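Local atomic coordinates of lytic polysaccharide monooxygenase (PDB entry 4QI8), a protein that probably cleaves cellulose chains oxidatively, using an active-site copper ion, a reducing agent and oxygen or hydrogen peroxide as cosubstrate. Residues I89-I102 with V125-R139. Sequence-based numbering, arbitrary orientation.
Sequences INSWTGEGAVWFKI and VKIPSCIKSGSYLLR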
ATOM      1  N   ILE A  89      -5.208  13.359 -12.278  1.00 10.57           N
ATOM      2  CA  ILE A  89      -4.647  12.184 -11.635  1.00 10.02           C
ATOM      3  C   ILE A  89      -3.653  11.440 -12.528  1.00  9.66           C
ATOM      4  O   ILE A  89      -2.665  10.927 -12.020  1.00 11.45           O
ATOM      5  CB  ILE A  89      -5.753  11.245 -11.134  1.00 11.31           C
ATOM      6  CG1 ILE A  89      -5.130  10.057 -10.387  1.00 11.84           C
ATOM      7  CG2 ILE A  89      -6.647  10.784 -12.268  1.00 11.35           C
ATOM      8  CD1 ILE A  89      -6.060   9.362  -9.454  1.00 12.80           C
ATOM      9  N   ASN A  90      -3.875  11.404 -13.843  1.00 10.25           N
ATOM     10  CA  ASN A  90      -2.972  10.660 -14.720  1.00  9.31           C
ATOM     11  C   ASN A  90      -1.555  11.195 -14.656  1.00 10.81           C
ATOM     12  O   ASN A  90      -0.602  10.453 -14.853  1.00 12.55           O
ATOM     13  CB  ASN A  90      -3.430  10.718 -16.176  1.00 10.18           C
ATOM     14  CG  ASN A  90      -4.618   9.829 -16.470  1.00  9.86           C
ATOM     15  OD1 ASN A  90      -4.931   8.907 -15.721  1.00 11.05           O
ATOM     16  ND2 ASN A  90      -5.281  10.103 -17.587  1.00 13.48           N
ATOM     17  N   SER A  91      -1.421  12.483 -14.376  0.95 10.41           N
ATOM     18  CA  SER A  91      -0.119  13.139 -14.394  0.55 13.40           C
ATOM     19  C   SER A  91       0.513  13.241 -12.997  1.00 12.74           C
ATOM     20  O   SER A  91       1.685  13.577 -12.868  0.81 17.67           O
ATOM     21  CB  SER A  91      -0.250  14.537 -15.020  0.55 15.36           C
ATOM     22  OG  SER A  91      -0.755  14.477 -16.354  0.55 14.66           O
ATOM     23  N   TRP A  92      -0.258  12.946 -11.956  1.00  9.92           N
ATOM     24  CA  TRP A  92       0.188  13.229 -10.589  1.00  9.60           C
ATOM     25  C   TRP A  92       0.955  12.056  -9.987  1.00  9.72           C
ATOM     26  O   TRP A  92       0.428  10.954  -9.871  1.00 10.16           O
ATOM     27  CB  TRP A  92      -1.013  13.571  -9.720  1.00 11.09           C
ATOM     28  CG  TRP A  92      -0.678  14.229  -8.420  1.00 10.23           C
ATOM     29  CD1 TRP A  92      -0.157  15.476  -8.238  1.00 13.16           C
ATOM     30  CD2 TRP A  92      -0.867  13.685  -7.110  1.00  9.40           C
ATOM     31  NE1 TRP A  92      -0.011  15.745  -6.897  1.00 13.05           N
ATOM     32  CE2 TRP A  92      -0.438  14.660  -6.182  1.00 10.86           C
ATOM     33  CE3 TRP A  92      -1.368  12.476  -6.627  1.00  9.65           C
ATOM     34  CZ2 TRP A  92      -0.503  14.457  -4.807  1.00 11.55           C
ATOM     35  CZ3 TRP A  92      -1.431  12.279  -5.264  1.00 11.13           C
ATOM     36  CH2 TRP A  92      -1.015  13.266  -4.368  1.00 10.84           C
ATOM     37  N   THR A  93       2.204  12.282  -9.597  1.00 11.29           N
ATOM     38  CA  THR A  93       3.035  11.187  -9.089  1.00 11.61           C
ATOM     39  C   THR A  93       2.861  10.926  -7.586  1.00 11.13           C
ATOM     40  O   THR A  93       3.172   9.840  -7.104  1.00 14.50           O
ATOM     41  CB  THR A  93       4.516  11.445  -9.373  1.00 14.06           C
ATOM     42  OG1 THR A  93       4.930  12.609  -8.659  1.00 16.27           O
ATOM     43  CG2 THR A  93       4.742  11.662 -10.857  1.00 14.88           C
ATOM     44  N   GLY A  94       2.368  11.912  -6.846  1.00 11.31           N
ATOM     45  CA  GLY A  94       2.194  11.757  -5.413  1.00 10.63           C
ATOM     46  C   GLY A  94       3.457  12.058  -4.641  1.00  9.73           C
ATOM     47  O   GLY A  94       3.790  11.369  -3.684  1.00  9.69           O
ATOM     48  N   GLU A  95       4.161  13.105  -5.046  1.00 10.44           N
ATOM     49  CA  GLU A  95       5.344  13.528  -4.296  1.00 11.97           C
ATOM     50  C   GLU A  95       4.988  14.444  -3.129  1.00  9.81           C
ATOM     51  O   GLU A  95       3.889  15.000  -3.066  1.00 11.46           O
ATOM     52  CB  GLU A  95       6.391  14.113  -5.234  1.00 16.31           C
ATOM     53  CG  GLU A  95       6.903  12.989  -6.142  1.00 24.00           C
ATOM     54  CD  GLU A  95       7.981  13.385  -7.129  1.00 28.42           C
ATOM     55  OE1 GLU A  95       9.177  13.203  -6.809  1.00 31.50           O
ATOM     56  OE2 GLU A  95       7.634  13.826  -8.245  1.00 30.65           O
ATOM     57  N   GLY A  96       5.901  14.546  -2.175  1.00  9.51           N
ATOM     58  CA  GLY A  96       5.647  15.326  -0.981  1.00 10.04           C
ATOM     59  C   GLY A  96       4.890  14.552   0.084  1.00  8.12           C
ATOM     60  O   GLY A  96       4.607  13.358  -0.068  1.00  7.52           O
ATOM     61  N   ALA A  97       4.564  15.243   1.171  1.00  8.29           N
ATOM     62  CA  ALA A  97       3.975  14.606   2.338  1.00  8.82           C
ATOM     63  C   ALA A  97       2.467  14.563   2.170  1.00  9.01           C
ATOM     64  O   ALA A  97       1.736  15.364   2.747  1.00 10.46           O
ATOM     65  CB  ALA A  97       4.360  15.363   3.600  1.00 10.56           C
ATOM     66  N   VAL A  98       2.013  13.615   1.358  1.00  7.96           N
ATOM     67  CA  VAL A  98       0.628  13.538   0.927  1.00  8.14           C
ATOM     68  C   VAL A  98      -0.052  12.210   1.252  1.00  7.92           C
ATOM     69  O   VAL A  98      -1.261  12.085   1.092  1.00  8.61           O
ATOM     70  CB  VAL A  98       0.507  13.816  -0.598  1.00  9.36           C
ATOM     71  CG1 VAL A  98       0.955  15.228  -0.910  1.00  9.73           C
ATOM     72  CG2 VAL A  98       1.302  12.804  -1.434  1.00  9.29           C
ATOM     73  N   TRP A  99       0.714  11.219   1.692  1.00  6.59           N
ATOM     74  CA  TRP A  99       0.186   9.873   1.886  1.00  6.69           C
ATOM     75  C   TRP A  99      -0.237   9.664   3.334  1.00  7.21           C
ATOM     76  O   TRP A  99       0.562   9.889   4.240  1.00  9.04           O
ATOM     77  CB  TRP A  99       1.254   8.839   1.528  1.00  6.21           C
ATOM     78  CG  TRP A  99       1.666   8.867   0.089  1.00  7.14           C
ATOM     79  CD1 TRP A  99       2.700   9.567  -0.452  1.00  6.74           C
ATOM     80  CD2 TRP A  99       1.044   8.168  -0.993  1.00  6.62           C
ATOM     81  NE1 TRP A  99       2.771   9.345  -1.808  1.00  7.31           N
ATOM     82  CE2 TRP A  99       1.754   8.493  -2.166  1.00  6.46           C
ATOM     83  CE3 TRP A  99      -0.052   7.306  -1.083  1.00  7.32           C
ATOM     84  CZ2 TRP A  99       1.404   7.976  -3.417  1.00  7.16           C
ATOM     85  CZ3 TRP A  99      -0.402   6.804  -2.326  1.00  7.37           C
ATOM     86  CH2 TRP A  99       0.332   7.126  -3.470  1.00  7.15           C
ATOM     87  N   PHE A 100      -1.469   9.205   3.540  1.00  7.00           N
ATOM     88  CA  PHE A 100      -1.900   8.815   4.878  1.00  7.08           C
ATOM     89  C   PHE A 100      -2.303   7.354   4.863  1.00  6.66           C
ATOM     90  O   PHE A 100      -2.834   6.839   3.877  1.00  7.17           O
ATOM     91  CB  PHE A 100      -3.012   9.723   5.447  1.00  7.52           C
ATOM     92  CG  PHE A 100      -4.271   9.804   4.619  1.00  8.07           C
ATOM     93  CD1 PHE A 100      -4.355  10.661   3.538  1.00  8.51           C
ATOM     94  CD2 PHE A 100      -5.385   9.053   4.955  1.00  8.19           C
ATOM     95  CE1 PHE A 100      -5.514  10.755   2.794  1.00 10.32           C
ATOM     96  CE2 PHE A 100      -6.554   9.157   4.227  1.00  9.72           C
ATOM     97  CZ  PHE A 100      -6.621  10.012   3.146  1.00  9.16           C
ATOM     98  N   LYS A 101      -1.999   6.688   5.970  1.00  7.26           N
ATOM     99  CA  LYS A 101      -2.237   5.269   6.114  1.00  7.00           C
ATOM    100  C   LYS A 101      -3.677   5.025   6.505  1.00  8.17           C
ATOM    101  O   LYS A 101      -4.181   5.655   7.432  1.00  9.29           O
ATOM    102  CB  LYS A 101      -1.309   4.709   7.184  1.00  7.99           C
ATOM    103  CG  LYS A 101      -1.415   3.209   7.389  1.00  7.80           C
ATOM    104  CD  LYS A 101      -0.550   2.730   8.546  1.00  8.64           C
ATOM    105  CE  LYS A 101       0.918   2.690   8.190  1.00  7.75           C
ATOM    106  NZ  LYS A 101       1.745   2.441   9.405  1.00  8.17           N
ATOM    107  N   ILE A 102      -4.333   4.098   5.813  1.00  7.58           N
ATOM    108  CA  ILE A 102      -5.696   3.715   6.159  1.00  7.83           C
ATOM    109  C   ILE A 102      -5.822   2.284   6.683  1.00  8.20           C
ATOM    110  O   ILE A 102      -6.888   1.903   7.153  1.00  8.94           O
ATOM    111  CB  ILE A 102      -6.706   3.961   5.013  1.00  8.10           C
ATOM    112  CG1 ILE A 102      -6.364   3.135   3.770  1.00  8.25           C
ATOM    113  CG2 ILE A 102      -6.764   5.445   4.694  1.00  9.82           C
ATOM    114  CD1 ILE A 102      -7.454   3.180   2.723  1.00  9.97           C
ATOM    115  N   VAL A 125     -10.327  -3.362   1.297  1.00 12.42           N
ATOM    116  CA  VAL A 125      -9.764  -2.086   1.695  1.00 13.40           C
ATOM    117  C   VAL A 125     -10.917  -1.155   2.004  1.00 14.30           C
ATOM    118  O   VAL A 125     -11.684  -0.790   1.117  1.00 14.01           O
ATOM    119  CB  VAL A 125      -8.890  -1.464   0.579  1.00 12.93           C
ATOM    120  CG1 VAL A 125      -8.298  -0.159   1.043  1.00 14.37           C
ATOM    121  CG2 VAL A 125      -7.782  -2.414   0.140  1.00 12.96           C
ATOM    122  N   LYS A 126     -11.059  -0.798   3.273  1.00 13.11           N
ATOM    123  CA  LYS A 126     -12.131   0.094   3.680  1.00 14.50           C
ATOM    124  C   LYS A 126     -11.712   1.551   3.502  1.00 14.13           C
ATOM    125  O   LYS A 126     -10.752   2.025   4.116  1.00 14.50           O
ATOM    126  CB  LYS A 126     -12.570  -0.173   5.124  1.00 19.28           C
ATOM    127  CG  LYS A 126     -13.784   0.667   5.585  1.00 27.11           C
ATOM    128  CD  LYS A 126     -15.000   0.603   4.623  1.00 30.99           C
ATOM    129  CE  LYS A 126     -16.101  -0.341   5.102  1.00 32.05           C
ATOM    130  NZ  LYS A 126     -17.195  -0.494   4.085  1.00 31.14           N
ATOM    131  N   ILE A 127     -12.437   2.250   2.641  0.91 12.80           N
ATOM    132  CA  ILE A 127     -12.181   3.657   2.370  0.91 13.05           C
ATOM    133  C   ILE A 127     -12.899   4.500   3.430  0.91 13.91           C
ATOM    134  O   ILE A 127     -14.110   4.370   3.597  0.91 14.18           O
ATOM    135  CB  ILE A 127     -12.713   4.040   0.972  0.91 12.94           C
ATOM    136  CG1 ILE A 127     -12.098   3.147  -0.120  0.91 13.54           C
ATOM    137  CG2 ILE A 127     -12.457   5.509   0.674  0.91 14.01           C
ATOM    138  CD1 ILE A 127     -10.575   3.256  -0.284  0.91 14.65           C
ATOM    139  N   PRO A 128     -12.167   5.359   4.160  1.00 13.50           N
ATOM    140  CA  PRO A 128     -12.815   6.173   5.199  1.00 14.09           C
ATOM    141  C   PRO A 128     -13.992   6.995   4.679  1.00 14.07           C
ATOM    142  O   PRO A 128     -13.942   7.527   3.575  1.00 14.28           O
ATOM    143  CB  PRO A 128     -11.693   7.099   5.662  1.00 14.10           C
ATOM    144  CG  PRO A 128     -10.451   6.316   5.403  1.00 14.92           C
ATOM    145  CD  PRO A 128     -10.708   5.585   4.131  1.00 13.38           C
ATOM    146  N   SER A 129     -15.047   7.095   5.483  1.00 14.84           N
ATOM    147  CA  SER A 129     -16.258   7.800   5.071  1.00 15.40           C
ATOM    148  C   SER A 129     -16.070   9.306   5.043  1.00 14.77           C
ATOM    149  O   SER A 129     -16.769  10.017   4.314  1.00 17.09           O
ATOM    150  CB  SER A 129     -17.412   7.468   6.024  1.00 16.58           C
ATOM    151  OG  SER A 129     -17.155   7.937   7.341  1.00 18.69           O
ATOM    152  N   CYS A 130     -15.141   9.792   5.855  1.00 14.23           N
ATOM    153  CA  CYS A 130     -15.111  11.206   6.193  1.00 14.89           C
ATOM    154  C   CYS A 130     -14.161  12.042   5.344  1.00 14.73           C
ATOM    155  O   CYS A 130     -14.164  13.268   5.451  1.00 16.15           O
ATOM    156  CB  CYS A 130     -14.767  11.381   7.677  1.00 16.14           C
ATOM    157  SG  CYS A 130     -13.153  10.676   8.154  1.00 19.75           S
ATOM    158  N   ILE A 131     -13.351  11.399   4.508  1.00 14.72           N
ATOM    159  CA  ILE A 131     -12.359  12.140   3.746  1.00 13.92           C
ATOM    160  C   ILE A 131     -13.009  12.880   2.575  1.00 13.56           C
ATOM    161  O   ILE A 131     -14.115  12.554   2.145  1.00 14.71           O
ATOM    162  CB  ILE A 131     -11.201  11.230   3.267  1.00 12.34           C
ATOM    163  CG1 ILE A 131     -11.731  10.093   2.390  1.00 12.22           C
ATOM    164  CG2 ILE A 131     -10.441  10.680   4.467  1.00 13.78           C
ATOM    165  CD1 ILE A 131     -10.635   9.271   1.751  1.00 13.41           C
ATOM    166  N   LYS A 132     -12.316  13.895   2.074  1.00 13.19           N
ATOM    167  CA  LYS A 132     -12.857  14.760   1.032  1.00 14.62           C
ATOM    168  C   LYS A 132     -12.932  14.041  -0.314  1.00 12.59           C
ATOM    169  O   LYS A 132     -11.986  13.378  -0.718  1.00 13.17           O
ATOM    170  CB  LYS A 132     -11.979  16.006   0.897  1.00 16.77           C
ATOM    171  CG  LYS A 132     -12.704  17.252   0.411  1.00 25.56           C
ATOM    172  CD  LYS A 132     -11.748  18.420   0.219  1.00 29.44           C
ATOM    173  CE  LYS A 132     -12.181  19.273  -0.962  1.00 29.93           C
ATOM    174  NZ  LYS A 132     -11.329  20.477  -1.161  1.00 32.83           N
ATOM    175  N   SER A 133     -14.048  14.190  -1.015  1.00 13.10           N
ATOM    176  CA  SER A 133     -14.175  13.635  -2.355  1.00 13.31           C
ATOM    177  C   SER A 133     -13.077  14.197  -3.241  1.00 12.60           C
ATOM    178  O   SER A 133     -12.592  15.307  -3.029  1.00 14.51           O
ATOM    179  CB  SER A 133     -15.533  13.980  -2.956  1.00 16.63           C
ATOM    180  OG  SER A 133     -15.680  15.379  -3.076  1.00 22.66           O
ATOM    181  N   GLY A 134     -12.669  13.411  -4.224  1.00 12.28           N
ATOM    182  CA  GLY A 134     -11.684  13.849  -5.187  1.00 12.00           C
ATOM    183  C   GLY A 134     -11.003  12.658  -5.819  1.00 10.71           C
ATOM    184  O   GLY A 134     -11.390  11.519  -5.586  1.00 10.91           O
ATOM    185  N   SER A 135      -9.993  12.925  -6.630  1.00 10.63           N
ATOM    186  CA  SER A 135      -9.169  11.856  -7.177  1.00  9.62           C
ATOM    187  C   SER A 135      -8.087  11.485  -6.179  1.00  8.48           C
ATOM    188  O   SER A 135      -7.539  12.360  -5.512  1.00 10.05           O
ATOM    189  CB  SER A 135      -8.546  12.292  -8.493  1.00 11.47           C
ATOM    190  OG  SER A 135      -9.548  12.564  -9.456  1.00 15.57           O
ATOM    191  N   TYR A 136      -7.784  10.192  -6.102  1.00  8.68           N
ATOM    192  CA  TYR A 136      -6.829   9.665  -5.134  1.00  7.65           C
ATOM    193  C   TYR A 136      -5.966   8.571  -5.742  1.00  7.10           C
ATOM    194  O   TYR A 136      -6.418   7.823  -6.620  1.00  7.56           O
ATOM    195  CB  TYR A 136      -7.546   9.012  -3.950  1.00  8.51           C
ATOM    196  CG  TYR A 136      -8.131   9.936  -2.905  1.00  8.41           C
ATOM    197  CD1 TYR A 136      -9.338  10.598  -3.122  1.00  8.88           C
ATOM    198  CD2 TYR A 136      -7.499  10.111  -1.685  1.00  8.24           C
ATOM    199  CE1 TYR A 136      -9.885  11.423  -2.156  1.00  9.61           C
ATOM    200  CE2 TYR A 136      -8.038  10.927  -0.708  1.00  8.76           C
ATOM    201  CZ  TYR A 136      -9.234  11.569  -0.943  1.00  8.67           C
ATOM    202  OH  TYR A 136      -9.734  12.379   0.054  1.00 10.07           O
ATOM    203  N   LEU A 137      -4.741   8.449  -5.231  1.00  6.71           N
ATOM    204  CA  LEU A 137      -3.975   7.232  -5.388  1.00  6.00           C
ATOM    205  C   LEU A 137      -4.160   6.369  -4.150  1.00  6.53           C
ATOM    206  O   LEU A 137      -4.151   6.880  -3.021  1.00  6.68           O
ATOM    207  CB  LEU A 137      -2.493   7.544  -5.565  1.00  6.60           C
ATOM    208  CG  LEU A 137      -2.164   8.384  -6.798  1.00  8.14           C
ATOM    209  CD1 LEU A 137      -0.686   8.759  -6.815  1.00  8.60           C
ATOM    210  CD2 LEU A 137      -2.521   7.632  -8.059  1.00 10.95           C
ATOM    211  N   LEU A 138      -4.296   5.062  -4.379  1.00  5.93           N
ATOM    212  CA  LEU A 138      -4.335   4.065  -3.320  1.00  6.02           C
ATOM    213  C   LEU A 138      -3.111   3.183  -3.474  1.00  5.76           C
ATOM    214  O   LEU A 138      -2.989   2.455  -4.458  1.00  5.94           O
ATOM    215  CB  LEU A 138      -5.609   3.231  -3.404  1.00  6.01           C
ATOM    216  CG  LEU A 138      -5.705   2.044  -2.441  1.00  7.01           C
ATOM    217  CD1 LEU A 138      -5.707   2.452  -0.973  1.00  7.57           C
ATOM    218  CD2 LEU A 138      -6.940   1.237  -2.768  1.00  7.64           C
ATOM    219  N   ARG A 139      -2.186   3.305  -2.529  1.00  5.62           N
ATOM    220  CA  ARG A 139      -0.949   2.538  -2.536  1.00  5.58           C
ATOM    221  C   ARG A 139      -1.135   1.267  -1.719  1.00  6.39           C
ATOM    222  O   ARG A 139      -1.518   1.322  -0.551  1.00  6.55           O
ATOM    223  CB  ARG A 139       0.193   3.383  -1.960  1.00  5.54           C
ATOM    224  CG  ARG A 139       1.522   2.670  -1.802  1.00  5.76           C
ATOM    225  CD  ARG A 139       2.562   3.629  -1.244  1.00  6.20           C
ATOM    226  NE  ARG A 139       3.863   2.993  -1.050  1.00  5.96           N
ATOM    227  CZ  ARG A 139       4.190   2.265   0.007  1.00  5.61           C
ATOM    228  NH1 ARG A 139       3.320   2.106   1.000  1.00  5.83           N
ATOM    229  NH2 ARG A 139       5.389   1.706   0.081  1.00  5.95           N
TER
HETATM  230  O   HOH W   1      -7.940  14.061 -11.541  1.00 17.41           O
HETATM  231  O   HOH W   2      -8.895   0.699   5.609  1.00 21.67           O
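Where W99 meets L137 and R139, strands 99-102 and 134-139 run at 56°, their axes 8.9 Å apart at closest approach, and no direct hydrogen bond joins the segments. The W99 part exemplifies side chains bridging two strands of one sheet across an intervening strand. The benzene ring of W99 packs on both partners: its CH2 lies 3.5 Å from L137 CB, R139 CB touches CZ3 (3.5 Å), and farther out R139 CD lies over one face of the indole. On the pyrrole side NE1 donates to G94 O (2.9 Å) on a carbonyl lone pair, the oxygen 25° out of the ring plane. A leucine in place of W99 has no N-H to offer, so G94 O would probably lose this partner and a gap would open beside L137 and R139 CB. L137 CD1 also reaches W92 CE3 (3.8 Å). Extended at both torsions (chi1 -177°), I89 lays CD1 against Y136 O and S135 CB. F100 CZ lies 4.1 Å from I131 CG2, and I102 splits its branches, CG2 against P128 CG (3.9 Å) and CD1 against V125 CG1 (3.8 Å). Waters link I89 N to S135 OG and I102 O to K126 O. Strand 76-82 runs between strands 99-104 and 134-144, bonding to F100 and I102, whereas V125 pairs with I62 in the facing sheet of the AA9 beta-sandwich.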